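ChrR-like cupin domain-containing protein (Ralstonia eutropha JMP134, PDB 3EBR) is of unknown function but, as a ChrR-like member of the cupin superfamily, adopts a beta-barrel fold and may bind a metal ion. Local coordinates at the interface of chains A and B and the interface of chains A and C. Residues are numbered along the deposited sequence; one frame, centred on the assembly and turned at random. Chains: chain A/B/C, uncharacterized RmlC-like cupin.

Contact 1: the interface of chains A and B. Residues chain A 61, 116-117, 132-134; chain B 59, 61, 92-93, 119.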
# COMPACT_ATOMS: atom_id res chain seq x y z
N THR A 61 8.78 -1.53 -11.31
CA THR A 61 9.05 -0.60 -10.21
C THR A 61 8.40 -0.89 -8.84
O THR A 61 8.96 -0.47 -7.82
CB THR A 61 8.65 0.84 -10.65
OG1 THR A 61 7.26 0.88 -11.01
CG2 THR A 61 9.49 1.28 -11.86
N GLY A 116 2.63 -0.02 -9.78
CA GLY A 116 3.76 0.65 -10.43
C GLY A 116 3.81 0.40 -11.93
O GLY A 116 2.89 -0.21 -12.50
N GLU A 117 4.91 0.83 -12.54
CA GLU A 117 5.11 0.72 -13.98
C GLU A 117 5.95 -0.48 -14.38
O GLU A 117 6.75 -0.95 -13.59
CB GLU A 117 5.79 1.97 -14.51
CG GLU A 117 5.12 3.26 -14.10
CD GLU A 117 5.63 4.48 -14.83
OE1 GLU A 117 6.74 4.45 -15.41
OE2 GLU A 117 4.91 5.48 -14.80
N ASN A 132 1.87 1.50 -17.79
CA ASN A 132 1.42 2.03 -16.53
C ASN A 132 -0.08 2.21 -16.56
O ASN A 132 -0.72 1.79 -17.53
CB ASN A 132 2.20 3.33 -16.25
CG ASN A 132 2.05 4.38 -17.34
OD1 ASN A 132 1.12 4.39 -18.15
ND2 ASN A 132 2.99 5.31 -17.34
N TRP A 133 -0.63 2.83 -15.52
CA TRP A 133 -2.07 3.07 -15.47
C TRP A 133 -2.56 3.96 -16.63
O TRP A 133 -3.69 3.80 -17.07
CB TRP A 133 -2.50 3.69 -14.11
CG TRP A 133 -2.17 5.12 -13.89
CD1 TRP A 133 -1.09 5.63 -13.24
CD2 TRP A 133 -2.95 6.24 -14.34
NE1 TRP A 133 -1.15 7.00 -13.25
CE2 TRP A 133 -2.27 7.41 -13.92
CE3 TRP A 133 -4.15 6.37 -15.05
CZ2 TRP A 133 -2.76 8.69 -14.20
CZ3 TRP A 133 -4.63 7.65 -15.34
CH2 TRP A 133 -3.94 8.79 -14.90
N LYS A 134 -1.72 4.92 -17.06
CA LYS A 134 -2.06 5.84 -18.16
C LYS A 134 -2.18 5.08 -19.48
O LYS A 134 -3.16 5.25 -20.19
CB LYS A 134 -1.06 6.99 -18.29
CG LYS A 134 -1.01 7.92 -17.10
CD LYS A 134 -0.04 9.08 -17.30
CE LYS A 134 -0.22 10.14 -16.21
NZ LYS A 134 0.71 11.28 -16.39
N HIS B 59 10.30 11.63 -13.41
CA HIS B 59 9.04 10.94 -13.62
C HIS B 59 9.09 9.98 -12.47
O HIS B 59 10.13 9.34 -12.29
CB HIS B 59 9.01 10.17 -14.92
CG HIS B 59 7.78 9.35 -15.13
ND1 HIS B 59 6.72 9.75 -15.92
CD2 HIS B 59 7.44 8.13 -14.65
CE1 HIS B 59 5.79 8.82 -15.92
NE2 HIS B 59 6.20 7.83 -15.15
N THR B 61 7.17 6.63 -10.58
CA THR B 61 6.27 5.50 -10.81
C THR B 61 5.16 5.23 -9.77
O THR B 61 4.13 4.66 -10.15
CB THR B 61 7.12 4.21 -10.98
OG1 THR B 61 7.91 3.98 -9.81
CG2 THR B 61 8.04 4.33 -12.20
N ALA B 92 0.90 8.72 -8.77
CA ALA B 92 1.59 7.85 -9.76
C ALA B 92 1.74 8.37 -11.22
O ALA B 92 0.89 9.13 -11.70
CB ALA B 92 0.93 6.47 -9.78
N SER B 93 2.85 7.97 -11.85
CA SER B 93 3.22 8.27 -13.24
C SER B 93 3.09 9.74 -13.68
O SER B 93 2.53 10.03 -14.72
CB SER B 93 2.42 7.34 -14.17
OG SER B 93 2.60 5.99 -13.77
N LEU B 119 12.56 8.17 -12.01
CA LEU B 119 13.22 8.14 -13.33
C LEU B 119 13.56 9.58 -13.73
O LEU B 119 12.67 10.33 -14.10
CB LEU B 119 12.31 7.47 -14.36
CG LEU B 119 11.81 6.05 -14.03
CD1 LEU B 119 10.78 5.60 -15.07
CD2 LEU B 119 12.96 5.06 -13.95
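The A:Glu117 carboxylate and the B:His59 imidazole meet tip to tip across this two-fold interface between cupin subunits, B:His59 lying in strand 58-60 within the histidine-rich stretch that resembles the first cupin motif. B:His59 NE2 donates to A:Glu117 OE2 over 2.7 Å with an angle of 174° at the hydrogen. The acceptor lies in the imidazole plane, whereas the donor meets the syn side of OE2 somewhat off the carboxylate plane; the two planes are turned 53° apart. On the anti lone pair of the same oxygen comes the hydroxyl of B:Ser93, its OG 2.6 Å from A:Glu117 OE2. A third donor belongs to chain A: the amide ND2 of A:Asn132 stands 3.2 Å from A:Glu117 OE2 and approaches from above the carboxylate plane. Three differently directed donors thus grip one oxygen and should restrict rotation of the carboxylate. If it is ionised, they would be expected to stabilise its charge.

The glutamate reaches this position because CG lies anti to the carbonyl carbon (chi1 -52°) and the chain continues extended. The B:Thr61 side chain crosses it at a slant, its CG2 methyl 3.6 Å from A:Glu117 CD. A:Thr61 and B:Thr61 also face each other tip to tip, their CG2 methyls 3.4 Å apart. Behind the glutamate, A:Thr61 OG1 accepts from A:Glu117 N at 2.8 Å and donates back to A:Glu117 O, anchoring the backbone from which the carboxylate extends.

Helix 133-146 supports the other side of B:Ser93. The extended A:Lys134 chain brings NZ to 2.8 Å from the backbone B:Ser93 O, while its CG covers one face of the A:Trp133 indole. That indole presents its edge to B:Ala92, where NE1 makes a weak hydrogen bond of 3.3 Å to B:Ala92 O.

Contact 2: the interface of chains A and C. Residues chain A 75, 80, 87-90, 96; chain C 8-10.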
# COMPACT_ATOMS: atom_id res chain seq x y z
N TYR A 75 9.54 -17.72 -15.22
CA TYR A 75 10.47 -16.65 -15.54
C TYR A 75 11.76 -17.33 -15.90
O TYR A 75 12.14 -18.30 -15.23
CB TYR A 75 10.71 -15.69 -14.37
CG TYR A 75 9.49 -14.92 -13.94
CD1 TYR A 75 8.83 -14.08 -14.84
CD2 TYR A 75 9.03 -14.95 -12.62
CE1 TYR A 75 7.74 -13.32 -14.46
CE2 TYR A 75 7.91 -14.19 -12.23
CZ TYR A 75 7.28 -13.37 -13.16
OH TYR A 75 6.17 -12.65 -12.82
N TRP A 80 11.73 -22.24 -10.91
CA TRP A 80 10.39 -22.78 -10.59
C TRP A 80 9.39 -22.51 -11.71
O TRP A 80 9.62 -21.63 -12.54
CB TRP A 80 9.86 -22.21 -9.24
CG TRP A 80 9.95 -20.71 -9.09
CD1 TRP A 80 10.93 -20.02 -8.42
CD2 TRP A 80 9.09 -19.71 -9.67
NE1 TRP A 80 10.70 -18.66 -8.51
CE2 TRP A 80 9.59 -18.45 -9.28
CE3 TRP A 80 7.94 -19.77 -10.48
CZ2 TRP A 80 8.99 -17.26 -9.68
CZ3 TRP A 80 7.34 -18.57 -10.87
CH2 TRP A 80 7.87 -17.34 -10.46
N VAL A 87 0.40 -19.00 -6.62
CA VAL A 87 0.51 -17.57 -6.37
C VAL A 87 1.98 -17.18 -6.48
O VAL A 87 2.81 -17.79 -5.81
CB VAL A 87 -0.03 -17.13 -4.99
CG1 VAL A 87 0.26 -15.64 -4.73
CG2 VAL A 87 -1.49 -17.39 -4.89
N VAL A 88 2.28 -16.21 -7.35
CA VAL A 88 3.63 -15.66 -7.52
C VAL A 88 3.59 -14.22 -7.00
O VAL A 88 2.66 -13.50 -7.31
CB VAL A 88 4.12 -15.70 -8.99
CG1 VAL A 88 5.46 -14.96 -9.13
CG2 VAL A 88 4.25 -17.12 -9.48
N TYR A 89 4.59 -13.83 -6.20
CA TYR A 89 4.69 -12.48 -5.64
C TYR A 89 6.02 -11.87 -6.09
O TYR A 89 7.06 -12.21 -5.53
CB TYR A 89 4.58 -12.52 -4.11
CG TYR A 89 4.24 -11.18 -3.45
CD1 TYR A 89 5.18 -10.13 -3.35
CD2 TYR A 89 2.96 -10.97 -2.88
CE1 TYR A 89 4.84 -8.90 -2.74
CE2 TYR A 89 2.62 -9.76 -2.27
CZ TYR A 89 3.56 -8.73 -2.21
OH TYR A 89 3.21 -7.55 -1.59
N GLU A 90 5.98 -11.02 -7.12
CA GLU A 90 7.17 -10.32 -7.61
C GLU A 90 7.42 -9.09 -6.70
O GLU A 90 6.47 -8.37 -6.38
CB GLU A 90 7.07 -9.82 -9.07
CG GLU A 90 6.57 -10.74 -10.21
CD GLU A 90 6.76 -10.09 -11.63
OE1 GLU A 90 7.88 -9.65 -11.97
OE2 GLU A 90 5.83 -10.12 -12.46
N HIS A 96 12.42 -9.51 -15.02
CA HIS A 96 11.87 -10.82 -15.37
C HIS A 96 11.46 -10.97 -16.83
O HIS A 96 10.93 -10.02 -17.41
CB HIS A 96 10.61 -11.07 -14.55
CG HIS A 96 10.87 -11.23 -13.10
ND1 HIS A 96 10.57 -10.24 -12.18
CD2 HIS A 96 11.48 -12.22 -12.40
CE1 HIS A 96 10.95 -10.64 -10.98
NE2 HIS A 96 11.50 -11.84 -11.09
N ASN C 8 13.41 -11.72 -2.70
CA ASN C 8 13.33 -12.04 -4.13
C ASN C 8 11.92 -12.53 -4.51
O ASN C 8 11.07 -12.76 -3.63
CB ASN C 8 14.41 -13.11 -4.46
CG ASN C 8 14.79 -13.17 -5.94
OD1 ASN C 8 14.28 -12.41 -6.79
ND2 ASN C 8 15.70 -14.08 -6.26
N THR C 9 11.64 -12.64 -5.81
CA THR C 9 10.37 -13.13 -6.32
C THR C 9 10.23 -14.62 -6.02
O THR C 9 11.08 -15.43 -6.43
CB THR C 9 10.27 -12.91 -7.83
OG1 THR C 9 10.35 -11.50 -8.05
CG2 THR C 9 8.96 -13.45 -8.40
N GLY C 10 9.17 -14.95 -5.28
CA GLY C 10 8.84 -16.31 -4.88
C GLY C 10 7.58 -16.81 -5.56
O GLY C 10 6.86 -16.07 -6.24
O HOH W 1 8.26 -13.04 -3.10
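Backbone pairing joins A:Tyr89 to C:Gly10 in an antiparallel bridge between strand 87-90 of one cupin subunit and strand 10-12 of the other. A:Tyr89 N donates to C:Gly10 O at 3.2 Å, with 160° at the hydrogen. The return bond, from C:Gly10 N to A:Tyr89 O, is weak at 3.5 Å.

Water reinforces this thin pairing. Water 1 lies 2.8 Å from A:Tyr89 O and 3.0 Å from C:Gly10 N, bridging the same two groups as the weak bond. It also reaches C:Asn8 O at 2.9 Å, extending the polar link two residues back along chain C.

Apolar packing centres on C:Thr9. OG1 sits beside the backbone N (chi1 -61°), which leaves CG2 anti to it, and this methyl enters a pocket formed by A:Tyr75, A:Trp80, A:Val88 and A:Glu90, passing 3.7 Å from A:Glu90 CA. The aromatic side chains of A:Tyr75 and A:Trp80 cross the threonine at roughly right angles, whereas A:Glu90 runs alongside it. OG1 approaches the CE1-NE2 side of the A:His96 ring tip to tip, as a close contact and not a hydrogen bond.

Polar bonds within each subunit may help to fix the shape of the pocket and the backbone of C:Thr9. A:Tyr75 OH donates to A:Glu90 OE2 at 2.6 Å from above the carboxylate plane, and the tyrosine ring is faced by A:His96 CD2. In chain C, the side-chain oxygen C:Asn8 OD1 accepts from C:Thr9 N at 2.8 Å, the donor lying above the amide carbonyl plane.

The C-alpha centres of contact 1 and contact 2 are about 20 Å apart, and the two share no residue of chain A. Chain A uses A:Thr61, the 116-117 loop, A:Asn132 and the start of helix 133-146 in contact 1, but strand 87-90 and its neighbours in contact 2. Strand 87-90 and the 92-93 loop are close in sequence, so this region serves contact 2 from strand residues and contact 1 through B:Ala92 and B:Ser93 or their chain A twins. Each interface is two-fold symmetric; together they can tie each subunit to two neighbours in the deposited tetramer, although the structure alone does not establish that this assembly forms in solution.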